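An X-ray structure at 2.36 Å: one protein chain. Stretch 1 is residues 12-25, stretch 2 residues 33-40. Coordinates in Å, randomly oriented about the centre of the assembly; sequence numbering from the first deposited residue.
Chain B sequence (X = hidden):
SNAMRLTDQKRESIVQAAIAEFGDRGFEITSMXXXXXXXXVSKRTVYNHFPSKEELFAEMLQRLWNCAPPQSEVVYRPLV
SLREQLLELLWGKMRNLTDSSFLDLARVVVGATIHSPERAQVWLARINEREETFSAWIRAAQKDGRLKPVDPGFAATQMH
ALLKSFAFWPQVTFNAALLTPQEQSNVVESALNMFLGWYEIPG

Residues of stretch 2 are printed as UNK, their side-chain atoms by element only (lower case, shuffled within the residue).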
# COMPACT_ATOMS: atom_id res chain seq x y z
N GLU B 12 -11.09 22.14 11.76
CA GLU B 12 -11.24 20.70 11.91
C GLU B 12 -12.63 20.26 11.49
O GLU B 12 -12.79 19.26 10.80
CB GLU B 12 -10.95 20.24 13.34
CG GLU B 12 -9.53 20.50 13.85
CD GLU B 12 -8.45 19.69 13.13
OE1 GLU B 12 -7.26 19.86 13.50
OE2 GLU B 12 -8.76 18.90 12.22
N SER B 13 -13.63 21.04 11.90
CA SER B 13 -15.02 20.83 11.50
C SER B 13 -15.12 20.67 9.97
O SER B 13 -15.67 19.68 9.48
CB SER B 13 -15.87 22.01 11.99
OG SER B 13 -17.26 21.74 11.92
N ILE B 14 -14.58 21.63 9.24
CA ILE B 14 -14.64 21.63 7.77
C ILE B 14 -13.81 20.49 7.14
O ILE B 14 -14.27 19.82 6.20
CB ILE B 14 -14.18 22.99 7.19
CG1 ILE B 14 -15.03 24.14 7.76
CG2 ILE B 14 -14.22 22.97 5.67
CD1 ILE B 14 -14.37 25.51 7.68
N VAL B 15 -12.60 20.28 7.66
CA VAL B 15 -11.75 19.16 7.24
C VAL B 15 -12.51 17.84 7.42
O VAL B 15 -12.53 17.03 6.50
CB VAL B 15 -10.41 19.12 8.02
CG1 VAL B 15 -9.67 17.83 7.75
CG2 VAL B 15 -9.54 20.32 7.66
N GLN B 16 -13.13 17.67 8.60
CA GLN B 16 -13.90 16.47 8.95
C GLN B 16 -15.02 16.17 7.97
O GLN B 16 -15.17 15.04 7.48
CB GLN B 16 -14.50 16.59 10.35
CG GLN B 16 -13.99 15.58 11.32
CD GLN B 16 -12.50 15.68 11.52
OE1 GLN B 16 -11.70 15.21 10.69
NE2 GLN B 16 -12.10 16.29 12.63
N ALA B 17 -15.82 17.19 7.69
CA ALA B 17 -16.87 17.11 6.69
C ALA B 17 -16.28 16.80 5.32
O ALA B 17 -16.89 16.10 4.52
CB ALA B 17 -17.64 18.40 6.65
N ALA B 18 -15.08 17.31 5.05
CA ALA B 18 -14.44 17.06 3.76
C ALA B 18 -14.12 15.58 3.61
O ALA B 18 -14.33 14.98 2.55
CB ALA B 18 -13.20 17.93 3.59
N ILE B 19 -13.62 14.98 4.69
CA ILE B 19 -13.23 13.59 4.72
C ILE B 19 -14.46 12.72 4.49
O ILE B 19 -14.48 11.86 3.60
CB ILE B 19 -12.54 13.26 6.05
CG1 ILE B 19 -11.19 13.99 6.11
CG2 ILE B 19 -12.41 11.74 6.26
CD1 ILE B 19 -10.38 13.69 7.33
N ALA B 20 -15.49 13.00 5.28
CA ALA B 20 -16.77 12.31 5.23
C ALA B 20 -17.38 12.40 3.85
O ALA B 20 -17.71 11.38 3.25
CB ALA B 20 -17.70 12.91 6.25
N GLU B 21 -17.51 13.62 3.33
CA GLU B 21 -18.09 13.83 2.01
C GLU B 21 -17.26 13.20 0.90
O GLU B 21 -17.84 12.56 0.02
CB GLU B 21 -18.36 15.31 1.71
CG GLU B 21 -19.59 15.93 2.40
CD GLU B 21 -20.95 15.33 1.98
OE1 GLU B 21 -21.91 15.40 2.79
OE2 GLU B 21 -21.07 14.80 0.86
N PHE B 22 -15.94 13.37 0.92
CA PHE B 22 -15.07 12.77 -0.10
C PHE B 22 -15.12 11.25 0.03
O PHE B 22 -14.87 10.52 -0.93
CB PHE B 22 -13.61 13.22 0.02
CG PHE B 22 -13.38 14.67 -0.20
CD1 PHE B 22 -12.38 15.34 0.50
CD2 PHE B 22 -14.14 15.39 -1.12
CE1 PHE B 22 -12.15 16.71 0.30
CE2 PHE B 22 -13.91 16.77 -1.32
CZ PHE B 22 -12.93 17.43 -0.61
N GLY B 23 -15.40 10.78 1.24
CA GLY B 23 -15.56 9.37 1.47
C GLY B 23 -16.89 8.91 0.90
O GLY B 23 -17.02 7.79 0.44
N ASP B 24 -17.87 9.80 0.93
CA ASP B 24 -19.22 9.43 0.52
C ASP B 24 -19.38 9.54 -0.98
O ASP B 24 -19.65 8.55 -1.65
CB ASP B 24 -20.27 10.30 1.24
CG ASP B 24 -20.31 10.04 2.75
OD1 ASP B 24 -19.57 9.15 3.22
OD2 ASP B 24 -21.09 10.73 3.46
N ARG B 25 -19.21 10.75 -1.50
CA ARG B 25 -19.49 11.06 -2.89
C ARG B 25 -18.27 10.76 -3.77
O ARG B 25 -18.41 10.46 -4.96
CB ARG B 25 -19.88 12.54 -3.06
CG ARG B 25 -20.82 13.11 -2.00
CD ARG B 25 -22.29 12.87 -2.34
NE ARG B 25 -23.17 13.56 -1.40
CZ ARG B 25 -24.47 13.80 -1.61
NH1 ARG B 25 -25.08 13.40 -2.74
NH2 ARG B 25 -25.17 14.46 -0.69
N UNK B 33 -19.95 23.65 -1.30
CA UNK B 33 -21.24 23.83 -0.64
C UNK B 33 -21.79 22.54 -0.04
O UNK B 33 -22.49 22.60 0.97
c UNK B 33 -21.90 24.68 -2.98
o UNK B 33 -22.32 25.69 -3.60
c UNK B 33 -22.30 24.54 -1.51
o UNK B 33 -21.20 23.78 -3.51
N UNK B 34 -21.50 21.39 -0.64
CA UNK B 34 -21.92 20.13 -0.04
C UNK B 34 -21.18 19.93 1.26
O UNK B 34 -21.78 19.60 2.29
n UNK B 34 -23.92 16.80 -4.85
c UNK B 34 -22.66 16.79 -4.40
c UNK B 34 -22.73 17.82 -0.78
n UNK B 34 -21.68 16.50 -5.24
n UNK B 34 -22.38 17.06 -3.12
c UNK B 34 -23.37 17.39 -2.08
c UNK B 34 -21.73 18.95 -1.00
N UNK B 35 -19.87 20.19 1.22
CA UNK B 35 -19.01 20.25 2.41
C UNK B 35 -19.61 21.17 3.49
O UNK B 35 -19.73 20.77 4.66
c UNK B 35 -15.57 20.04 0.57
c UNK B 35 -16.87 19.59 1.23
c UNK B 35 -16.74 21.05 3.28
c UNK B 35 -17.56 20.68 2.04
N UNK B 36 -19.97 22.39 3.09
CA UNK B 36 -20.53 23.42 3.99
C UNK B 36 -21.86 23.01 4.63
O UNK B 36 -22.09 23.26 5.82
c UNK B 36 -20.68 24.74 3.25
N UNK B 37 -22.70 22.35 3.83
CA UNK B 37 -23.95 21.75 4.26
C UNK B 37 -23.78 20.78 5.42
O UNK B 37 -24.69 20.66 6.26
c UNK B 37 -24.61 21.03 3.11
N UNK B 38 -22.65 20.08 5.47
CA UNK B 38 -22.44 19.08 6.51
C UNK B 38 -21.43 19.49 7.57
O UNK B 38 -21.40 18.91 8.65
c UNK B 38 -20.97 13.37 6.49
n UNK B 38 -21.18 12.53 7.49
c UNK B 38 -22.12 17.70 5.90
c UNK B 38 -20.66 15.69 5.69
n UNK B 38 -20.92 14.68 6.72
n UNK B 38 -20.81 12.89 5.26
c UNK B 38 -20.75 17.11 6.22
N UNK B 39 -20.62 20.50 7.28
CA UNK B 39 -19.86 21.15 8.34
C UNK B 39 -20.85 21.92 9.19
O UNK B 39 -20.52 22.33 10.31
c UNK B 39 -18.80 22.07 7.76
N UNK B 40 -22.07 22.07 8.66
CA UNK B 40 -23.13 22.95 9.17
C UNK B 40 -22.65 24.41 9.27
O UNK B 40 -22.85 25.10 10.28
c UNK B 40 -25.33 20.64 11.50
c UNK B 40 -24.47 21.05 10.25
o UNK B 40 -25.00 19.52 12.11
o UNK B 40 -26.32 21.42 11.89
c UNK B 40 -23.77 22.41 10.46

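Position 33 opens the second stretch within a helix that begins earlier in the chain. Its side chain has two carbons, the second carrying two oxygens, a short carboxylate that stays out of reach of stretch 1; this is Asp33.

At position 34 three carbons lead to a nitrogen and then to a carbon bearing two more nitrogens, the pattern of a guanidinium. The CA-to-CB bond points toward stretch 1, the side chain runs out beside Glu21 and Arg25, and the residue is Arg34. Its CG lies 3.8 Å from Glu21 OE2, and its guanidinium stacks on that of Arg25, with centres 4.5 Å apart and planes at 16°. The two groups carry like charge, with Arg25 NE 4.0 Å from Arg34 NE, but Arg25 is also held within its own stretch, by a salt bridge and weak hydrogen bond from Arg25 NE to Glu21 OE2 (3.3 Å).

Position 35 has four carbons and no heteroatom, forked at the first, with one arm two carbons long. That branching identifies Ile35. Its CA-to-CB bond points sideways, yet the end of the side chain comes nearer and enters a hole formed by Ile14, Ala17, Ala18 and Phe22. Ile35 CD1 approaches Phe22 CZ at 3.9 Å, and Ile35 CG2 lies 4.0 Å from Ile14 CG2.

A single carbon at position 36 points away from stretch 1 and makes no contact: Ala36. Position 37 likewise has one carbon, directed sideways and touching nothing on stretch 1, and is Ala37.

Position 38 repeats the chain of three carbons, a nitrogen and a carbon with two further nitrogens. Its CA-to-CB bond points toward stretch 1, and the side chain sits among Ala17, Ala20, Glu21 and Asp24; it is Arg38. The aliphatic part packs on a small side chain, Arg38 CG being 3.4 Å from Ala17 CB, while Ala20 CB lies over one face of the guanidinium. Asp24 approaches at the edge, where Arg38 NH1 donates a hydrogen bond to Asp24 OD2 (2.8 Å) within a salt bridge. A second, long salt bridge joins Arg38 NH1 to Glu21 OE1 at 3.7 Å.

The one carbon at position 39, its CB, points toward stretch 1; this is Ala39. Ala39 CB lies 4.0 Å from Ala17 CB and 4.3 Å from Ile14 CG1. The CA atoms of Ile14 and Ala39 are just 5.3 Å apart, so the backbones come close here.

Position 40 has three carbons, the third carrying two oxygens, and does not touch stretch 1. It is Glu40, which leaves the helix with positive phi.

The helix axes cross at 117° and approach to 8.5 Å; the two stretches together bury 608 Å². Ala17 and Ala39 meet where the backbones are close, CB to CB at 4.0 Å, and Ile35 fills an apolar hole beside them. Towards the C-terminal end of stretch 1 the contact becomes polar, with Arg38 bound to two acidic side chains and Arg34 laid against Arg25.

Stretch 2 (33-40) DRIAARAE
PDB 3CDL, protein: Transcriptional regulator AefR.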